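Local coordinates for protein SAP-like pentraxin (PDB 3FLP) that probably acts as a calcium-dependent, sugar-binding lectin of the pentraxin family, assembled as a doubly stacked cyclic heptamer with two calcium ions in each subunit, at residues I40-R45 / I94-W99; F24-P29 / M197-V202; A114-G119 / L173-V178; T73-L78 / Y87-I92. All coordinates share one frame; numbering follows the deposited sequence.

In the fold
The four contacts lie on the two antiparallel sheets of the pentraxin fold, a beta sandwich. Contact 2 closes the longest loop, from 24-29 to 197-202, and the other three are nested within it; contact 4 lies inside contact 1, and contact 3 follows both. Contacts 2 and 4 sit at the two outermost strands of the seven-stranded sheet, their centres 28 Å apart on opposite sides of the chain's centre. Contacts 1 and 3 both reach the other sheet. Contact 4 touches contact 1 through Ile94 and Leu74, and contact 3 through Val115, Ile88 and Leu76, so core packing links the sheets. Contacts 1, 2 and 3 also meet neighbouring subunits.

Contact 1: I40-R45 / I94-W99; sequences IKPFHR and IELGQW
Lys41 lies across Trp99 and Gly97, and here the packing is dense. Its CE stands over one face of the indole, 3.6 Å from the centroid of the five-membered ring of Trp99 and 24° off the normal, a CH-pi contact displaced toward the rim. CG, anti to the backbone N (chi1 174°), runs past the Gly97 carbonyl, with Lys41 CD 3.3 Å from Gly97 O. The ammonium NZ of Lys41 is paired with Glu162 and with Glu171 of a second subunit, which also accepts from the indole N-H.

The backbone is tied by Gly97 N donating to Pro42 O at 3.0 Å. This carbonyl, at the end of strand 33-42, thus receives an N-H from the type II turn Glu95 to Gln98, which leads into strand 100-107 of the pentraxin beta sandwich; Gly97 takes the positive phi (97°) of the turn's third position. Leu96 packs closely too, setting its methyls against the 43-45 backbone, CD1 3.6 Å from Phe43 O.

The exposed Arg45 is looser, crossing Leu96 at about a right angle, with Arg45 CG 4.1 Å from Leu96 CD1. Water 2 lies in the guanidinium plane, accepting from Arg45 NE at 2.7 Å and donating to Ile94 O, while Arg45 NH1 donates to Ser70 O.

Contact 2: F24-P29 / M197-V202; sequences FMQTLP and MEDSFV
An antiparallel beta bridge at the strand that is outermost within the chain, in the seven-stranded pentraxin sheet, pairs Phe24, the last residue of strand 21-24, with Phe201, the first of strand 201-204. It is a non-hydrogen-bonded pair, with the CA atoms of Phe24 and Phe201 4.0 Å apart. Both side chains leave on the same face of the sheet and lie side by side, pointing the same way. Phe201 CB sits over the centre of the Phe24 ring, 4.0 Å from its centroid and 13° off the normal, which is the evidence for a CH-pi contact. The rings themselves meet obliquely, their planes at 56°. With CG between its own backbone N and carbonyl carbon (chi1 57°), the Phe201 ring leads away from Phe24 and leaves CB to make the closer contact; the ring meets that of Trp196, while Phe24 packs on Val140 and Ile142 of strand 139-142.

Beyond the bridge the two segments part, and Ser200 O collects the polar groups: Met25 N donates to Ser200 O at 3.0 Å, from above the carbonyl plane, and water 3 donates to the same oxygen while accepting from Gln26 N. Further out, water 4 donates to both Gln26 OE1 and Asp199 OD1. The second polar atom of each group has its own partner: Gln26 NE2 donates to Thr27 O of a fourth subunit and Asp199 OD2 accepts from Ser195 N. Phe201 and Val202 also pair with a strand of a third subunit, continuing the sheet across the interface. Beside the Met25 backbone bond, the Met25 side chain, bent at chi2 and chi3, brings CG to 3.9 Å from Ser200 CB.

Contact 3: A114-G119 / L173-V178; sequences AVYANG and LTTHQV
Tyr116 OH and Thr175 OG1 meet at 2.7 Å in a hydrogen bond for which either hydroxyl could be the donor. Thr175 OG1 lies in the plane of the phenol, at the ring edge, and the two side chains cross at about a right angle. Thr175 puts OG1 anti to its carbonyl carbon (chi1 -72°), on the side that faces the phenol.

One turn along the helix, Val178 covers the ring. Its CG2 stands 4.0 Å from the Tyr116 centroid and 13° off the normal, offset toward the rim on the CE1 side, while CG1 reaches the root of the ring, 3.6 Å from Tyr116 CG. The two methyls therefore divide the face between them, and the tyrosine is held by apolar contact over its face and by a polar bond at its tip. Pro121 and Val105 add packing from the strands on either side of 112-117.

A second polar link runs through water 5, which donates to Gly119 O at 2.7 Å and to Thr175 O, joining the turn after the strand to the helix.

The helix start is fixed by reciprocal bonds: Gln177 N donates to Thr174 OG1 at 3.1 Å, and Thr174 N donates to Gln177 OE1, in the carbonyl plane on a lone pair. This is a capping box, opening the single helix, 175-182, which lies against a sheet of the pentraxin beta sandwich.

Contact 4: T73-L78 / Y87-I92; sequences TLNLGL and YISCPI
Cys90 N donates to Leu74 O at 2.8 Å, nearly straight at the hydrogen (169°), and Leu76 and Ile88 exchange two backbone bonds, Leu76 N to Ile88 O and Ile88 N to Leu76 O, both of 3.0 Å. The strand axes run at 153°, antiparallel, as the arms of the beta hairpin 73-80/86-90. Past Cys90 the pairing frays: Pro91 centres an inverse gamma turn, and Leu74 N reaches Ile92 O only weakly.

Packing follows the two faces. On that of Leu74, Leu76, Ile88 and Cys90, Leu76 CD1 lies 3.6 Å from Cys90 SG, which chi1 of -71° sets anti to the carbonyl carbon; past the corner, Ile92 CG2 comes to 4.0 Å from Leu74 CB. On the face of Asn75, Gly77, Tyr87 and Ser89, the Tyr87 ring lies obliquely against the backbone of Gly77, with Tyr87 CD1 3.4 Å from Gly77 CA. Tyr67 meets the same ring edge-to-face.

Leu76 and Ile88 also pack on Val115 of the facing sheet, while Cys90 forms a disulfide with Cys122. The outer hairpin of one sheet is thus joined to the other both covalently and by apolar packing.

Contact 1: I40-R45 / I94-W99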
loop_
_atom_site.group_PDB
_atom_site.type_symbol
_atom_site.label_atom_id
_atom_site.label_comp_id
_atom_site.label_asym_id
_atom_site.label_seq_id
_atom_site.Cartn_x
_atom_site.Cartn_y
_atom_site.Cartn_z
ATOM N N ILE A 40 38.583 -12.969 -0.066
ATOM C CA ILE A 40 39.958 -12.755 -0.495
ATOM C C ILE A 40 40.220 -13.106 -1.954
ATOM O O ILE A 40 39.585 -13.998 -2.530
ATOM C CB ILE A 40 40.973 -13.578 0.361
ATOM C CG1 ILE A 40 40.596 -15.063 0.332
ATOM C CG2 ILE A 40 41.021 -13.048 1.786
ATOM C CD1 ILE A 40 41.605 -15.976 1.013
ATOM N N LYS A 41 41.165 -12.374 -2.537
ATOM C CA LYS A 41 41.605 -12.575 -3.910
ATOM C C LYS A 41 43.118 -12.704 -3.760
ATOM O O LYS A 41 43.826 -11.708 -3.657
ATOM C CB LYS A 41 41.262 -11.364 -4.778
ATOM C CG LYS A 41 41.835 -11.457 -6.189
ATOM C CD LYS A 41 41.711 -10.151 -6.942
ATOM C CE LYS A 41 40.259 -9.768 -7.166
ATOM N NZ LYS A 41 40.159 -8.567 -8.050
ATOM N N PRO A 42 43.632 -13.942 -3.726
ATOM C CA PRO A 42 45.072 -14.163 -3.570
ATOM C C PRO A 42 45.915 -13.857 -4.805
ATOM O O PRO A 42 45.488 -14.103 -5.939
ATOM C CB PRO A 42 45.137 -15.628 -3.155
ATOM C CG PRO A 42 44.016 -16.233 -3.951
ATOM C CD PRO A 42 42.900 -15.222 -3.816
ATOM N N PHE A 43 47.112 -13.318 -4.575
ATOM C CA PHE A 43 48.029 -12.989 -5.665
ATOM C C PHE A 43 49.140 -14.028 -5.828
ATOM O O PHE A 43 49.846 -14.019 -6.834
ATOM C CB PHE A 43 48.670 -11.614 -5.452
ATOM C CG PHE A 43 47.740 -10.450 -5.703
ATOM C CD1 PHE A 43 46.538 -10.623 -6.394
ATOM C CD2 PHE A 43 48.091 -9.168 -5.290
ATOM C CE1 PHE A 43 45.704 -9.532 -6.665
ATOM C CE2 PHE A 43 47.264 -8.073 -5.559
ATOM C CZ PHE A 43 46.070 -8.258 -6.248
ATOM N N HIS A 44 49.314 -14.911 -4.844
ATOM C CA HIS A 44 50.351 -15.939 -4.950
ATOM C C HIS A 44 49.995 -17.275 -4.308
ATOM O O HIS A 44 49.178 -17.353 -3.390
ATOM C CB HIS A 44 51.698 -15.425 -4.404
ATOM C CG HIS A 44 51.646 -14.915 -2.994
ATOM N ND1 HIS A 44 51.450 -15.738 -1.904
ATOM C CD2 HIS A 44 51.800 -13.664 -2.494
ATOM C CE1 HIS A 44 51.487 -15.019 -0.797
ATOM N NE2 HIS A 44 51.699 -13.758 -1.126
ATOM N N ARG A 45 50.617 -18.334 -4.814
ATOM C CA ARG A 45 50.377 -19.683 -4.325
ATOM C C ARG A 45 51.065 -20.014 -3.006
ATOM O O ARG A 45 50.530 -20.791 -2.212
ATOM C CB ARG A 45 50.813 -20.710 -5.373
ATOM C CG ARG A 45 49.895 -20.808 -6.579
ATOM C CD ARG A 45 50.208 -22.055 -7.390
ATOM N NE ARG A 45 49.077 -22.446 -8.224
ATOM C CZ ARG A 45 48.988 -23.598 -8.883
ATOM N NH1 ARG A 45 49.972 -24.488 -8.814
ATOM N NH2 ARG A 45 47.906 -23.868 -9.600
ATOM N N ILE A 94 42.014 -23.153 -7.040
ATOM C CA ILE A 94 42.224 -21.725 -6.901
ATOM C C ILE A 94 42.869 -21.089 -8.124
ATOM O O ILE A 94 43.881 -21.566 -8.632
ATOM C CB ILE A 94 43.123 -21.395 -5.670
ATOM C CG1 ILE A 94 42.405 -21.767 -4.369
ATOM C CG2 ILE A 94 43.497 -19.908 -5.677
ATOM C CD1 ILE A 94 41.144 -20.946 -4.090
ATOM N N GLU A 95 42.263 -20.008 -8.594
ATOM C CA GLU A 95 42.806 -19.256 -9.712
ATOM C C GLU A 95 43.239 -17.937 -9.098
ATOM O O GLU A 95 42.398 -17.164 -8.634
ATOM C CB GLU A 95 41.741 -19.000 -10.780
ATOM C CG GLU A 95 41.273 -20.247 -11.517
ATOM C CD GLU A 95 42.433 -21.075 -12.055
ATOM O OE1 GLU A 95 43.361 -20.490 -12.667
ATOM O OE2 GLU A 95 42.409 -22.314 -11.869
ATOM N N LEU A 96 44.547 -17.693 -9.064
ATOM C CA LEU A 96 45.052 -16.448 -8.495
ATOM C C LEU A 96 44.377 -15.290 -9.218
ATOM O O LEU A 96 44.218 -15.321 -10.441
ATOM C CB LEU A 96 46.573 -16.355 -8.648
ATOM C CG LEU A 96 47.401 -17.437 -7.944
ATOM C CD1 LEU A 96 48.888 -17.222 -8.225
ATOM C CD2 LEU A 96 47.134 -17.399 -6.442
ATOM N N GLY A 97 43.959 -14.281 -8.462
ATOM C CA GLY A 97 43.291 -13.148 -9.070
ATOM C C GLY A 97 41.772 -13.233 -9.005
ATOM O O GLY A 97 41.091 -12.273 -9.366
ATOM N N GLN A 98 41.239 -14.375 -8.568
ATOM C CA GLN A 98 39.788 -14.551 -8.432
ATOM C C GLN A 98 39.373 -14.471 -6.961
ATOM O O GLN A 98 40.179 -14.729 -6.066
ATOM C CB GLN A 98 39.331 -15.895 -9.010
ATOM C CG GLN A 98 39.423 -15.965 -10.526
ATOM C CD GLN A 98 38.673 -14.830 -11.194
ATOM O OE1 GLN A 98 37.444 -14.759 -11.132
ATOM N NE2 GLN A 98 39.411 -13.922 -11.822
ATOM N N TRP A 99 38.116 -14.107 -6.726
ATOM C CA TRP A 99 37.579 -13.978 -5.374
ATOM C C TRP A 99 37.067 -15.292 -4.801
ATOM O O TRP A 99 36.509 -16.120 -5.518
ATOM C CB TRP A 99 36.422 -12.977 -5.344
ATOM C CG TRP A 99 36.801 -11.535 -5.479
ATOM C CD1 TRP A 99 36.650 -10.738 -6.591
ATOM C CD2 TRP A 99 37.328 -10.688 -4.446
ATOM N NE1 TRP A 99 37.041 -9.450 -6.301
ATOM C CE2 TRP A 99 37.462 -9.392 -4.995
ATOM C CE3 TRP A 99 37.700 -10.901 -3.108
ATOM C CZ2 TRP A 99 37.951 -8.309 -4.251
ATOM C CZ3 TRP A 99 38.186 -9.827 -2.367
ATOM C CH2 TRP A 99 38.305 -8.546 -2.942
HETATM O O HOH W 1 38.902 -10.454 -10.272
HETATM O O HOH W 2 46.726 -21.220 -8.905
#

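Contact 2: F24-P29 / M197-V202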
loop_
_atom_site.group_PDB
_atom_site.type_symbol
_atom_site.label_atom_id
_atom_site.label_comp_id
_atom_site.label_asym_id
_atom_site.label_seq_id
_atom_site.Cartn_x
_atom_site.Cartn_y
_atom_site.Cartn_z
ATOM N N PHE A 24 44.426 -3.298 13.791
ATOM C CA PHE A 24 43.242 -2.771 14.447
ATOM C C PHE A 24 43.608 -2.001 15.702
ATOM O O PHE A 24 44.445 -2.437 16.495
ATOM C CB PHE A 24 42.254 -3.893 14.738
ATOM C CG PHE A 24 41.543 -4.378 13.512
ATOM C CD1 PHE A 24 42.170 -5.247 12.627
ATOM C CD2 PHE A 24 40.270 -3.908 13.201
ATOM C CE1 PHE A 24 41.541 -5.645 11.441
ATOM C CE2 PHE A 24 39.627 -4.298 12.013
ATOM C CZ PHE A 24 40.270 -5.169 11.133
ATOM N N MET A 25 42.986 -0.838 15.854
ATOM C CA MET A 25 43.241 0.050 16.980
ATOM C C MET A 25 42.856 -0.519 18.340
ATOM O O MET A 25 43.533 -0.261 19.323
ATOM C CB MET A 25 42.520 1.383 16.760
ATOM C CG MET A 25 43.001 2.160 15.538
ATOM S SD MET A 25 44.732 2.668 15.698
ATOM C CE MET A 25 44.569 4.000 16.877
ATOM N N GLN A 26 41.775 -1.290 18.395
ATOM C CA GLN A 26 41.319 -1.862 19.652
ATOM C C GLN A 26 41.735 -3.323 19.787
ATOM O O GLN A 26 41.571 -4.116 18.857
ATOM C CB GLN A 26 39.790 -1.726 19.751
ATOM C CG GLN A 26 39.179 -2.202 21.062
ATOM C CD GLN A 26 37.695 -1.867 21.171
ATOM O OE1 GLN A 26 36.993 -1.787 20.165
ATOM N NE2 GLN A 26 37.210 -1.689 22.395
ATOM N N THR A 27 42.294 -3.674 20.942
ATOM C CA THR A 27 42.707 -5.053 21.176
ATOM C C THR A 27 41.458 -5.890 21.443
ATOM O O THR A 27 40.418 -5.368 21.851
ATOM C CB THR A 27 43.671 -5.170 22.384
ATOM O OG1 THR A 27 43.009 -4.739 23.579
ATOM C CG2 THR A 27 44.908 -4.318 22.156
ATOM N N LEU A 28 41.564 -7.191 21.209
ATOM C CA LEU A 28 40.432 -8.081 21.403
ATOM C C LEU A 28 40.229 -8.449 22.867
ATOM O O LEU A 28 41.134 -8.300 23.691
ATOM C CB LEU A 28 40.632 -9.363 20.587
ATOM C CG LEU A 28 40.867 -9.211 19.083
ATOM C CD1 LEU A 28 40.929 -10.585 18.430
ATOM C CD2 LEU A 28 39.751 -8.396 18.476
ATOM N N PRO A 29 39.017 -8.902 23.216
ATOM C CA PRO A 29 38.743 -9.294 24.600
ATOM C C PRO A 29 39.220 -10.740 24.697
ATOM O O PRO A 29 39.655 -11.312 23.695
ATOM C CB PRO A 29 37.226 -9.200 24.685
ATOM C CG PRO A 29 36.804 -9.670 23.312
ATOM C CD PRO A 29 37.786 -8.932 22.403
ATOM N N MET A 197 35.045 -2.331 8.472
ATOM C CA MET A 197 34.852 -0.894 8.342
ATOM C C MET A 197 34.067 -0.241 9.489
ATOM O O MET A 197 33.712 0.938 9.404
ATOM C CB MET A 197 34.187 -0.576 6.996
ATOM C CG MET A 197 34.966 -1.071 5.772
ATOM S SD MET A 197 36.700 -0.517 5.717
ATOM C CE MET A 197 36.509 1.262 5.305
ATOM N N GLU A 198 33.782 -0.995 10.546
ATOM C CA GLU A 198 33.083 -0.434 11.702
ATOM C C GLU A 198 34.024 -0.448 12.909
ATOM O O GLU A 198 33.710 0.101 13.961
ATOM C CB GLU A 198 31.800 -1.216 12.028
ATOM C CG GLU A 198 30.745 -1.174 10.917
ATOM C CD GLU A 198 29.366 -1.647 11.374
ATOM O OE1 GLU A 198 29.282 -2.650 12.117
ATOM O OE2 GLU A 198 28.361 -1.019 10.980
ATOM N N ASP A 199 35.175 -1.094 12.746
ATOM C CA ASP A 199 36.191 -1.161 13.787
ATOM C C ASP A 199 37.465 -0.570 13.183
ATOM O O ASP A 199 38.017 -1.093 12.217
ATOM C CB ASP A 199 36.397 -2.614 14.233
ATOM C CG ASP A 199 35.251 -3.118 15.113
ATOM O OD1 ASP A 199 35.113 -2.613 16.249
ATOM O OD2 ASP A 199 34.486 -4.004 14.670
ATOM N N SER A 200 37.902 0.542 13.751
ATOM C CA SER A 200 39.073 1.271 13.278
ATOM C C SER A 200 40.359 0.476 13.154
ATOM O O SER A 200 40.665 -0.374 13.987
ATOM C CB SER A 200 39.333 2.461 14.207
ATOM O OG SER A 200 38.189 3.288 14.277
ATOM N N PHE A 201 41.121 0.779 12.114
ATOM C CA PHE A 201 42.395 0.120 11.892
ATOM C C PHE A 201 43.379 1.056 11.213
ATOM O O PHE A 201 42.988 1.956 10.465
ATOM C CB PHE A 201 42.198 -1.155 11.065
ATOM C CG PHE A 201 41.529 -0.940 9.732
ATOM C CD1 PHE A 201 42.265 -0.534 8.620
ATOM C CD2 PHE A 201 40.166 -1.182 9.581
ATOM C CE1 PHE A 201 41.655 -0.375 7.369
ATOM C CE2 PHE A 201 39.545 -1.028 8.338
ATOM C CZ PHE A 201 40.292 -0.624 7.228
ATOM N N VAL A 202 44.655 0.861 11.509
ATOM C CA VAL A 202 45.709 1.661 10.918
ATOM C C VAL A 202 46.079 1.020 9.586
ATOM O O VAL A 202 46.192 -0.202 9.492
ATOM C CB VAL A 202 46.955 1.682 11.824
ATOM C CG1 VAL A 202 48.075 2.460 11.163
ATOM C CG2 VAL A 202 46.617 2.313 13.150
HETATM O O HOH W 3 39.578 -1.836 16.263
HETATM O O HOH W 4 37.215 -1.241 17.440
#

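Contact 3: A114-G119 / L173-V178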
loop_
_atom_site.group_PDB
_atom_site.type_symbol
_atom_site.label_atom_id
_atom_site.label_comp_id
_atom_site.label_asym_id
_atom_site.label_seq_id
_atom_site.Cartn_x
_atom_site.Cartn_y
_atom_site.Cartn_z
ATOM N N ALA A 114 37.575 -25.920 12.015
ATOM C CA ALA A 114 36.825 -26.189 10.793
ATOM C C ALA A 114 37.022 -25.018 9.841
ATOM O O ALA A 114 37.044 -23.861 10.268
ATOM C CB ALA A 114 35.333 -26.370 11.106
ATOM N N VAL A 115 37.194 -25.316 8.558
ATOM C CA VAL A 115 37.375 -24.256 7.575
ATOM C C VAL A 115 36.351 -24.404 6.462
ATOM O O VAL A 115 35.865 -25.507 6.184
ATOM C CB VAL A 115 38.803 -24.256 6.971
ATOM C CG1 VAL A 115 39.826 -24.082 8.080
ATOM C CG2 VAL A 115 39.055 -25.541 6.195
ATOM N N TYR A 116 36.025 -23.280 5.836
ATOM C CA TYR A 116 35.043 -23.251 4.774
ATOM C C TYR A 116 35.504 -22.429 3.579
ATOM O O TYR A 116 36.143 -21.387 3.737
ATOM C CB TYR A 116 33.740 -22.666 5.308
ATOM C CG TYR A 116 33.156 -23.429 6.476
ATOM C CD1 TYR A 116 33.700 -23.319 7.760
ATOM C CD2 TYR A 116 32.075 -24.283 6.291
ATOM C CE1 TYR A 116 33.171 -24.048 8.821
ATOM C CE2 TYR A 116 31.547 -25.008 7.333
ATOM C CZ TYR A 116 32.096 -24.890 8.596
ATOM O OH TYR A 116 31.555 -25.634 9.613
ATOM N N ALA A 117 35.168 -22.900 2.384
ATOM C CA ALA A 117 35.517 -22.205 1.155
ATOM C C ALA A 117 34.208 -21.944 0.418
ATOM O O ALA A 117 33.442 -22.872 0.156
ATOM C CB ALA A 117 36.445 -23.067 0.314
ATOM N N ASN A 118 33.947 -20.679 0.107
ATOM C CA ASN A 118 32.728 -20.285 -0.583
ATOM C C ASN A 118 31.463 -20.787 0.114
ATOM O O ASN A 118 30.491 -21.192 -0.534
ATOM C CB ASN A 118 32.764 -20.758 -2.045
ATOM C CG ASN A 118 33.705 -19.922 -2.898
ATOM O OD1 ASN A 118 34.099 -18.820 -2.503
ATOM N ND2 ASN A 118 34.057 -20.432 -4.075
ATOM N N GLY A 119 31.485 -20.758 1.443
ATOM C CA GLY A 119 30.328 -21.183 2.209
ATOM C C GLY A 119 30.134 -22.676 2.395
ATOM O O GLY A 119 29.148 -23.094 3.000
ATOM N N LEU A 173 30.834 -20.496 14.875
ATOM C CA LEU A 173 29.700 -20.596 13.969
ATOM C C LEU A 173 29.495 -22.002 13.401
ATOM O O LEU A 173 30.456 -22.735 13.162
ATOM C CB LEU A 173 29.868 -19.576 12.834
ATOM C CG LEU A 173 29.243 -18.186 13.043
ATOM C CD1 LEU A 173 29.678 -17.588 14.352
ATOM C CD2 LEU A 173 29.624 -17.271 11.882
ATOM N N THR A 174 28.234 -22.376 13.205
ATOM C CA THR A 174 27.909 -23.685 12.652
ATOM C C THR A 174 28.100 -23.688 11.136
ATOM O O THR A 174 28.251 -22.640 10.504
ATOM C CB THR A 174 26.442 -24.082 12.920
ATOM O OG1 THR A 174 25.578 -23.169 12.224
ATOM C CG2 THR A 174 26.124 -24.059 14.436
ATOM N N THR A 175 28.084 -24.880 10.562
ATOM C CA THR A 175 28.229 -25.048 9.130
ATOM C C THR A 175 27.149 -24.256 8.399
ATOM O O THR A 175 27.435 -23.562 7.420
ATOM C CB THR A 175 28.137 -26.545 8.766
ATOM O OG1 THR A 175 29.337 -27.195 9.201
ATOM C CG2 THR A 175 27.951 -26.745 7.270
ATOM N N HIS A 176 25.911 -24.345 8.885
ATOM C CA HIS A 176 24.808 -23.624 8.259
ATOM C C HIS A 176 25.003 -22.112 8.331
ATOM O O HIS A 176 24.748 -21.398 7.359
ATOM C CB HIS A 176 23.470 -23.982 8.915
ATOM C CG HIS A 176 22.342 -23.088 8.493
ATOM N ND1 HIS A 176 21.875 -23.039 7.196
ATOM C CD2 HIS A 176 21.625 -22.170 9.185
ATOM C CE1 HIS A 176 20.923 -22.127 7.105
ATOM N NE2 HIS A 176 20.753 -21.585 8.298
ATOM N N GLN A 177 25.439 -21.623 9.487
ATOM C CA GLN A 177 25.655 -20.194 9.658
ATOM C C GLN A 177 26.749 -19.649 8.731
ATOM O O GLN A 177 26.623 -18.546 8.205
ATOM C CB GLN A 177 25.981 -19.886 11.121
ATOM C CG GLN A 177 24.818 -20.184 12.062
ATOM C CD GLN A 177 25.143 -19.853 13.508
ATOM O OE1 GLN A 177 26.205 -20.224 14.019
ATOM N NE2 GLN A 177 24.232 -19.162 14.177
ATOM N N VAL A 178 27.812 -20.416 8.523
ATOM C CA VAL A 178 28.882 -19.958 7.642
ATOM C C VAL A 178 28.354 -19.795 6.213
ATOM O O VAL A 178 28.757 -18.878 5.501
ATOM C CB VAL A 178 30.079 -20.932 7.640
ATOM C CG1 VAL A 178 31.121 -20.479 6.635
ATOM C CG2 VAL A 178 30.710 -20.973 9.024
HETATM O O HOH W 5 28.413 -24.473 5.165
#

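Contact 4: T73-L78 / Y87-I92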
loop_
_atom_site.group_PDB
_atom_site.type_symbol
_atom_site.label_atom_id
_atom_site.label_comp_id
_atom_site.label_asym_id
_atom_site.label_seq_id
_atom_site.Cartn_x
_atom_site.Cartn_y
_atom_site.Cartn_z
ATOM N N THR A 73 44.822 -26.932 -5.643
ATOM C CA THR A 73 43.950 -27.115 -4.483
ATOM C C THR A 73 44.221 -26.115 -3.362
ATOM O O THR A 73 45.375 -25.844 -3.022
ATOM C CB THR A 73 44.112 -28.544 -3.912
ATOM O OG1 THR A 73 43.556 -29.485 -4.835
ATOM C CG2 THR A 73 43.411 -28.686 -2.581
ATOM N N LEU A 74 43.153 -25.578 -2.784
ATOM C CA LEU A 74 43.281 -24.621 -1.691
ATOM C C LEU A 74 43.532 -25.317 -0.359
ATOM O O LEU A 74 42.870 -26.295 -0.027
ATOM C CB LEU A 74 42.016 -23.773 -1.561
ATOM C CG LEU A 74 41.996 -22.800 -0.373
ATOM C CD1 LEU A 74 43.082 -21.740 -0.535
ATOM C CD2 LEU A 74 40.630 -22.150 -0.269
ATOM N N ASN A 75 44.500 -24.809 0.392
ATOM C CA ASN A 75 44.813 -25.346 1.707
ATOM C C ASN A 75 44.700 -24.211 2.724
ATOM O O ASN A 75 45.345 -23.172 2.587
ATOM C CB ASN A 75 46.220 -25.944 1.725
ATOM C CG ASN A 75 46.205 -27.456 1.666
ATOM O OD1 ASN A 75 45.625 -28.054 0.754
ATOM N ND2 ASN A 75 46.849 -28.087 2.642
ATOM N N LEU A 76 43.864 -24.407 3.735
ATOM C CA LEU A 76 43.668 -23.386 4.754
ATOM C C LEU A 76 44.287 -23.838 6.063
ATOM O O LEU A 76 44.030 -24.945 6.539
ATOM C CB LEU A 76 42.173 -23.098 4.939
ATOM C CG LEU A 76 41.455 -22.566 3.693
ATOM C CD1 LEU A 76 39.955 -22.508 3.943
ATOM C CD2 LEU A 76 42.009 -21.179 3.333
ATOM N N GLY A 77 45.110 -22.971 6.640
ATOM C CA GLY A 77 45.766 -23.311 7.880
ATOM C C GLY A 77 45.388 -22.453 9.065
ATOM O O GLY A 77 44.924 -21.318 8.924
ATOM N N LEU A 78 45.598 -23.017 10.247
ATOM C CA LEU A 78 45.313 -22.342 11.493
ATOM C C LEU A 78 46.383 -22.695 12.519
ATOM O O LEU A 78 46.853 -23.833 12.580
ATOM C CB LEU A 78 43.945 -22.772 12.033
ATOM C CG LEU A 78 43.562 -22.178 13.399
ATOM C CD1 LEU A 78 43.456 -20.653 13.287
ATOM C CD2 LEU A 78 42.240 -22.775 13.878
ATOM N N TYR A 87 46.622 -27.760 8.746
ATOM C CA TYR A 87 46.054 -27.523 7.429
ATOM C C TYR A 87 44.911 -28.458 7.054
ATOM O O TYR A 87 44.933 -29.647 7.364
ATOM C CB TYR A 87 47.152 -27.624 6.359
ATOM C CG TYR A 87 48.128 -26.469 6.375
ATOM C CD1 TYR A 87 47.755 -25.217 5.893
ATOM C CD2 TYR A 87 49.414 -26.618 6.898
ATOM C CE1 TYR A 87 48.636 -24.140 5.928
ATOM C CE2 TYR A 87 50.303 -25.543 6.941
ATOM C CZ TYR A 87 49.902 -24.308 6.453
ATOM O OH TYR A 87 50.763 -23.231 6.496
ATOM N N ILE A 88 43.912 -27.895 6.386
ATOM C CA ILE A 88 42.767 -28.649 5.903
ATOM C C ILE A 88 42.608 -28.260 4.443
ATOM O O ILE A 88 42.509 -27.070 4.114
ATOM C CB ILE A 88 41.475 -28.300 6.663
ATOM C CG1 ILE A 88 41.594 -28.754 8.126
ATOM C CG2 ILE A 88 40.282 -28.966 5.985
ATOM C CD1 ILE A 88 40.378 -28.450 8.967
ATOM N N SER A 89 42.606 -29.251 3.558
ATOM C CA SER A 89 42.474 -28.954 2.145
ATOM C C SER A 89 41.014 -28.804 1.735
ATOM O O SER A 89 40.121 -29.456 2.285
ATOM C CB SER A 89 43.190 -30.011 1.289
ATOM O OG SER A 89 42.653 -31.295 1.494
ATOM N N CYS A 90 40.783 -27.904 0.786
ATOM C CA CYS A 90 39.450 -27.627 0.281
ATOM C C CYS A 90 39.326 -28.127 -1.157
ATOM O O CYS A 90 40.215 -27.903 -1.980
ATOM C CB CYS A 90 39.172 -26.122 0.321
ATOM S SG CYS A 90 38.943 -25.376 1.975
ATOM N N PRO A 91 38.208 -28.799 -1.479
ATOM C CA PRO A 91 37.969 -29.334 -2.822
ATOM C C PRO A 91 37.604 -28.247 -3.825
ATOM O O PRO A 91 36.523 -28.274 -4.412
ATOM C CB PRO A 91 36.822 -30.307 -2.594
ATOM C CG PRO A 91 35.993 -29.564 -1.586
ATOM C CD PRO A 91 37.039 -29.031 -0.608
ATOM N N ILE A 92 38.500 -27.287 -4.016
ATOM C CA ILE A 92 38.252 -26.209 -4.959
ATOM C C ILE A 92 39.564 -25.748 -5.575
ATOM O O ILE A 92 40.555 -25.554 -4.873
ATOM C CB ILE A 92 37.536 -25.001 -4.280
ATOM C CG1 ILE A 92 37.214 -23.928 -5.326
ATOM C CG2 ILE A 92 38.403 -24.412 -3.184
ATOM C CD1 ILE A 92 36.355 -22.787 -4.795
#